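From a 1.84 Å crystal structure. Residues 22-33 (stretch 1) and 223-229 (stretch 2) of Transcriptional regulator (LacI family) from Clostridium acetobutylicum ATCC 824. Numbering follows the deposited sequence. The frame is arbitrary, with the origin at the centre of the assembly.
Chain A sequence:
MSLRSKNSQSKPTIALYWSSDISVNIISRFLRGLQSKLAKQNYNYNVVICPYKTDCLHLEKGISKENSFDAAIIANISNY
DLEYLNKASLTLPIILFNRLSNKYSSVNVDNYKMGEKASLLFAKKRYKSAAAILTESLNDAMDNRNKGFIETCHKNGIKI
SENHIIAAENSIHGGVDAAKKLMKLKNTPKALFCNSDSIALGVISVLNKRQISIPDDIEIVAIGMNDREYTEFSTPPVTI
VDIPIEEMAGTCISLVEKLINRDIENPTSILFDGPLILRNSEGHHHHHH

Stretch 1, residues 22-33: ISVNIISRFLRG
Stretch 2 (223-229) IGMNDRE

Residues 22-33 turn from an extended segment into a helix that packs against residues 223-229, where a strand ends at Gly224 and a loop leads into a second helix. Both segments belong to one chain, and no two touching residues are fewer than 195 positions apart; together the segments bury 431 Å². Register is set by Ile26 and Asn226, whose CA atoms are 5.1 Å apart, and by Arg29 and Asp227, with CA atoms at 6.5 Å.

Ile22 (phi/psi -74/137) and Ser23 (-53/120) are extended; Val24, Asn25 and Ile26 then adopt helical angles near -65/-25, and the chain continues as a helix through Gly33. The turn is held by Ile26 N donating to Ser23 O (3.1 Å) and Ile27 N to Val24 O (3.1 Å). Ser23, chi1 t, points toward the other segment but reaches it through water 1, which lies 2.7 Å from Ser23 OG and accepts a weak hydrogen bond from Asn226 ND2 (2.9 Å). Val24 points away.

Asn25 (chi1 m, chi2 86°) starts toward the partner, and its CB lies 3.3 Å from Asn226 OD1, but its amide leads away. Its backbone does more: water 2 donates to Asn25 O (2.9 Å) and accepts from Asp227 N (2.9 Å), joining the two main chains.

Ile26 (m, t) leaves the backbone sideways. Its CD1 packs 4.1 Å from CB of Met225, a selenomethionine (m, t, t) whose end leads away, and its CG2 is 3.8 Å from Met225 O. Asn226 (-90/177; chi1 m, chi2 -43°) has a CB pointing away, yet its side chain bends back to place OD1 3.4 Å from both Ile26 N and Ile26 CG1. The approach to Ile26 N has too poor an angle for a hydrogen bond, and that amide is already committed to Ser23 O.

Ile27 points away, whereas Ser28 (chi1 p) points toward the other segment without reaching contact distance. One turn beyond Asn25, Arg29 (m, t, p, chi4 177°) contributes the largest covered area, 105 Å². Its CD rests 3.2 Å from Met225 O, and beyond the chi3 bend the guanidinium turns toward Gly224 O. Arg29 NH1 donates a nearly straight but weak hydrogen bond to Met225 O (3.3 Å, 170°); this oxygen and Gly224 O, 3.6 Å from Arg29 NH1, lie at the guanidinium edge. Arg29 NH2 comes 3.9 Å from Arg228 NE, a pairing of like charges, but both atoms find hydrogen bonds elsewhere in the structure.

Phe30 and Leu31 do not reach the partner. Arg32 (t, t, m, chi4 -85°) returns toward it, and its NH2 forms a salt bridge with Asp227 OD2 at 2.9 Å. Asp227 (-41/121; chi1 t, chi2 -45°) also N-caps the second helix: its OD1 accepts from Glu229 N at 3.0 Å. The two carboxylate oxygens thus serve different partners. Gly33 closes the segment, its N bonded to Arg29 O (2.8 Å).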

# COMPACT_ATOMS: atom_id res chain seq x y z
N ILE A 22 10.65 1.19 -0.48
CA ILE A 22 9.36 1.55 -1.01
C ILE A 22 9.49 1.83 -2.51
O ILE A 22 10.43 2.50 -2.95
CB ILE A 22 8.75 2.78 -0.32
CG1 ILE A 22 8.72 2.61 1.23
CG2 ILE A 22 7.34 3.02 -0.90
CD1 ILE A 22 8.52 3.93 2.02
N SER A 23 8.53 1.32 -3.28
CA SER A 23 8.40 1.68 -4.68
C SER A 23 8.37 3.21 -4.81
O SER A 23 7.48 3.86 -4.24
CB SER A 23 7.11 1.08 -5.24
OG SER A 23 6.92 1.53 -6.57
N VAL A 24 9.33 3.78 -5.54
CA VAL A 24 9.49 5.24 -5.56
C VAL A 24 8.28 5.95 -6.12
O VAL A 24 8.01 7.10 -5.76
CB VAL A 24 10.76 5.75 -6.33
CG1 VAL A 24 12.02 5.19 -5.70
CG2 VAL A 24 10.68 5.41 -7.81
N ASN A 25 7.54 5.28 -7.01
CA ASN A 25 6.38 5.93 -7.63
C ASN A 25 5.27 6.28 -6.66
O ASN A 25 4.45 7.18 -6.91
CB ASN A 25 5.83 5.06 -8.76
CG ASN A 25 6.79 4.98 -9.88
OD1 ASN A 25 7.67 4.13 -9.87
ND2 ASN A 25 6.67 5.88 -10.83
N ILE A 26 5.23 5.56 -5.54
CA ILE A 26 4.17 5.79 -4.57
C ILE A 26 4.30 7.19 -3.94
O ILE A 26 3.32 7.78 -3.45
CB ILE A 26 4.13 4.68 -3.48
CG1 ILE A 26 3.87 3.32 -4.13
CG2 ILE A 26 2.98 4.97 -2.50
CD1 ILE A 26 4.08 2.08 -3.19
N ILE A 27 5.50 7.76 -4.02
CA ILE A 27 5.78 9.00 -3.32
C ILE A 27 4.89 10.14 -3.86
O ILE A 27 4.51 11.02 -3.11
CB ILE A 27 7.30 9.31 -3.30
CG1 ILE A 27 7.70 10.11 -2.03
CG2 ILE A 27 7.75 9.93 -4.59
CD1 ILE A 27 7.51 11.58 -2.14
N SER A 28 4.47 10.04 -5.11
CA SER A 28 3.62 11.07 -5.68
C SER A 28 2.29 11.27 -4.94
O SER A 28 1.80 12.39 -4.82
CB SER A 28 3.38 10.79 -7.17
OG SER A 28 2.63 9.61 -7.34
N ARG A 29 1.70 10.18 -4.46
CA ARG A 29 0.43 10.25 -3.74
C ARG A 29 0.59 10.88 -2.38
O ARG A 29 -0.30 11.60 -1.88
CB ARG A 29 -0.15 8.84 -3.57
CG ARG A 29 -0.41 8.15 -4.96
CD ARG A 29 -1.17 6.86 -4.74
NE ARG A 29 -2.55 7.13 -4.35
CZ ARG A 29 -3.46 6.17 -4.15
NH1 ARG A 29 -3.09 4.90 -4.25
NH2 ARG A 29 -4.70 6.49 -3.80
N PHE A 30 1.70 10.57 -1.75
CA PHE A 30 2.01 11.18 -0.46
C PHE A 30 2.20 12.69 -0.62
O PHE A 30 1.63 13.49 0.13
CB PHE A 30 3.30 10.59 0.06
CG PHE A 30 3.10 9.38 0.89
CD1 PHE A 30 3.00 9.49 2.27
CD2 PHE A 30 3.02 8.12 0.28
CE1 PHE A 30 2.85 8.33 3.09
CE2 PHE A 30 2.87 6.95 1.08
CZ PHE A 30 2.76 7.08 2.49
N LEU A 31 3.02 13.06 -1.59
CA LEU A 31 3.23 14.48 -1.89
C LEU A 31 1.90 15.15 -2.26
O LEU A 31 1.58 16.22 -1.76
CB LEU A 31 4.28 14.62 -3.00
CG LEU A 31 4.71 16.06 -3.33
CD1 LEU A 31 5.25 16.69 -2.05
CD2 LEU A 31 5.74 16.10 -4.45
N ARG A 32 1.12 14.52 -3.14
CA ARG A 32 -0.16 15.11 -3.53
C ARG A 32 -1.04 15.31 -2.31
O ARG A 32 -1.61 16.38 -2.14
CB ARG A 32 -0.91 14.25 -4.55
CG ARG A 32 -2.10 14.99 -5.12
CD ARG A 32 -2.99 14.13 -6.01
NE ARG A 32 -2.24 13.33 -6.98
CZ ARG A 32 -1.83 13.73 -8.18
NH1 ARG A 32 -2.04 14.99 -8.60
NH2 ARG A 32 -1.17 12.86 -8.96
N GLY A 33 -1.13 14.28 -1.45
CA GLY A 33 -1.96 14.38 -0.25
C GLY A 33 -1.47 15.46 0.70
O GLY A 33 -2.29 16.20 1.29
N ILE A 223 -4.38 -4.43 -6.09
CA ILE A 223 -4.26 -3.48 -4.97
C ILE A 223 -3.70 -2.17 -5.54
O ILE A 223 -2.66 -2.16 -6.20
CB ILE A 223 -3.35 -4.01 -3.85
CG1 ILE A 223 -3.90 -5.32 -3.24
CG2 ILE A 223 -3.08 -2.90 -2.78
CD1 ILE A 223 -5.26 -5.11 -2.50
N GLY A 224 -4.40 -1.07 -5.28
CA GLY A 224 -4.00 0.23 -5.86
C GLY A 224 -2.98 0.92 -4.99
O GLY A 224 -3.27 1.31 -3.86
N MSE A 225 -1.76 1.05 -5.50
CA MSE A 225 -0.69 1.67 -4.71
C MSE A 225 -0.24 2.97 -5.35
O MSE A 225 0.05 3.94 -4.64
CB MSE A 225 0.51 0.72 -4.57
CG MSE A 225 0.11 -0.66 -4.11
SE MSE A 225 1.72 -1.61 -3.53
CE MSE A 225 0.87 -2.99 -2.56
N ASN A 226 -0.13 2.96 -6.68
CA ASN A 226 0.25 4.16 -7.43
C ASN A 226 -0.99 4.96 -7.82
O ASN A 226 -2.13 4.57 -7.55
CB ASN A 226 1.09 3.82 -8.67
CG ASN A 226 2.47 3.23 -8.31
OD1 ASN A 226 3.15 3.70 -7.42
ND2 ASN A 226 2.86 2.18 -9.01
N ASP A 227 -0.76 6.11 -8.44
CA ASP A 227 -1.82 7.00 -8.91
C ASP A 227 -3.02 6.27 -9.56
O ASP A 227 -2.85 5.54 -10.52
CB ASP A 227 -1.14 7.98 -9.88
CG ASP A 227 -1.98 9.19 -10.21
OD1 ASP A 227 -3.21 9.04 -10.48
OD2 ASP A 227 -1.36 10.29 -10.27
N ARG A 228 -4.22 6.45 -9.00
CA ARG A 228 -5.46 5.83 -9.48
C ARG A 228 -5.73 6.01 -11.00
O ARG A 228 -6.42 5.17 -11.62
CB ARG A 228 -6.66 6.41 -8.73
CG ARG A 228 -6.75 6.06 -7.23
CD ARG A 228 -8.07 6.66 -6.67
NE ARG A 228 -8.31 6.17 -5.31
CZ ARG A 228 -8.99 6.83 -4.35
NH1 ARG A 228 -9.51 8.03 -4.60
NH2 ARG A 228 -9.14 6.27 -3.14
N GLU A 229 -5.23 7.08 -11.60
CA GLU A 229 -5.53 7.32 -13.00
C GLU A 229 -4.93 6.28 -13.98
O GLU A 229 -5.46 6.09 -15.09
CB GLU A 229 -5.16 8.76 -13.43
CG GLU A 229 -6.24 9.75 -12.99
CD GLU A 229 -6.11 11.13 -13.60
OE1 GLU A 229 -5.42 11.31 -14.63
OE2 GLU A 229 -6.71 12.05 -13.01
O HOH W 1 4.25 0.92 -6.75
O HOH W 2 2.03 6.92 -8.51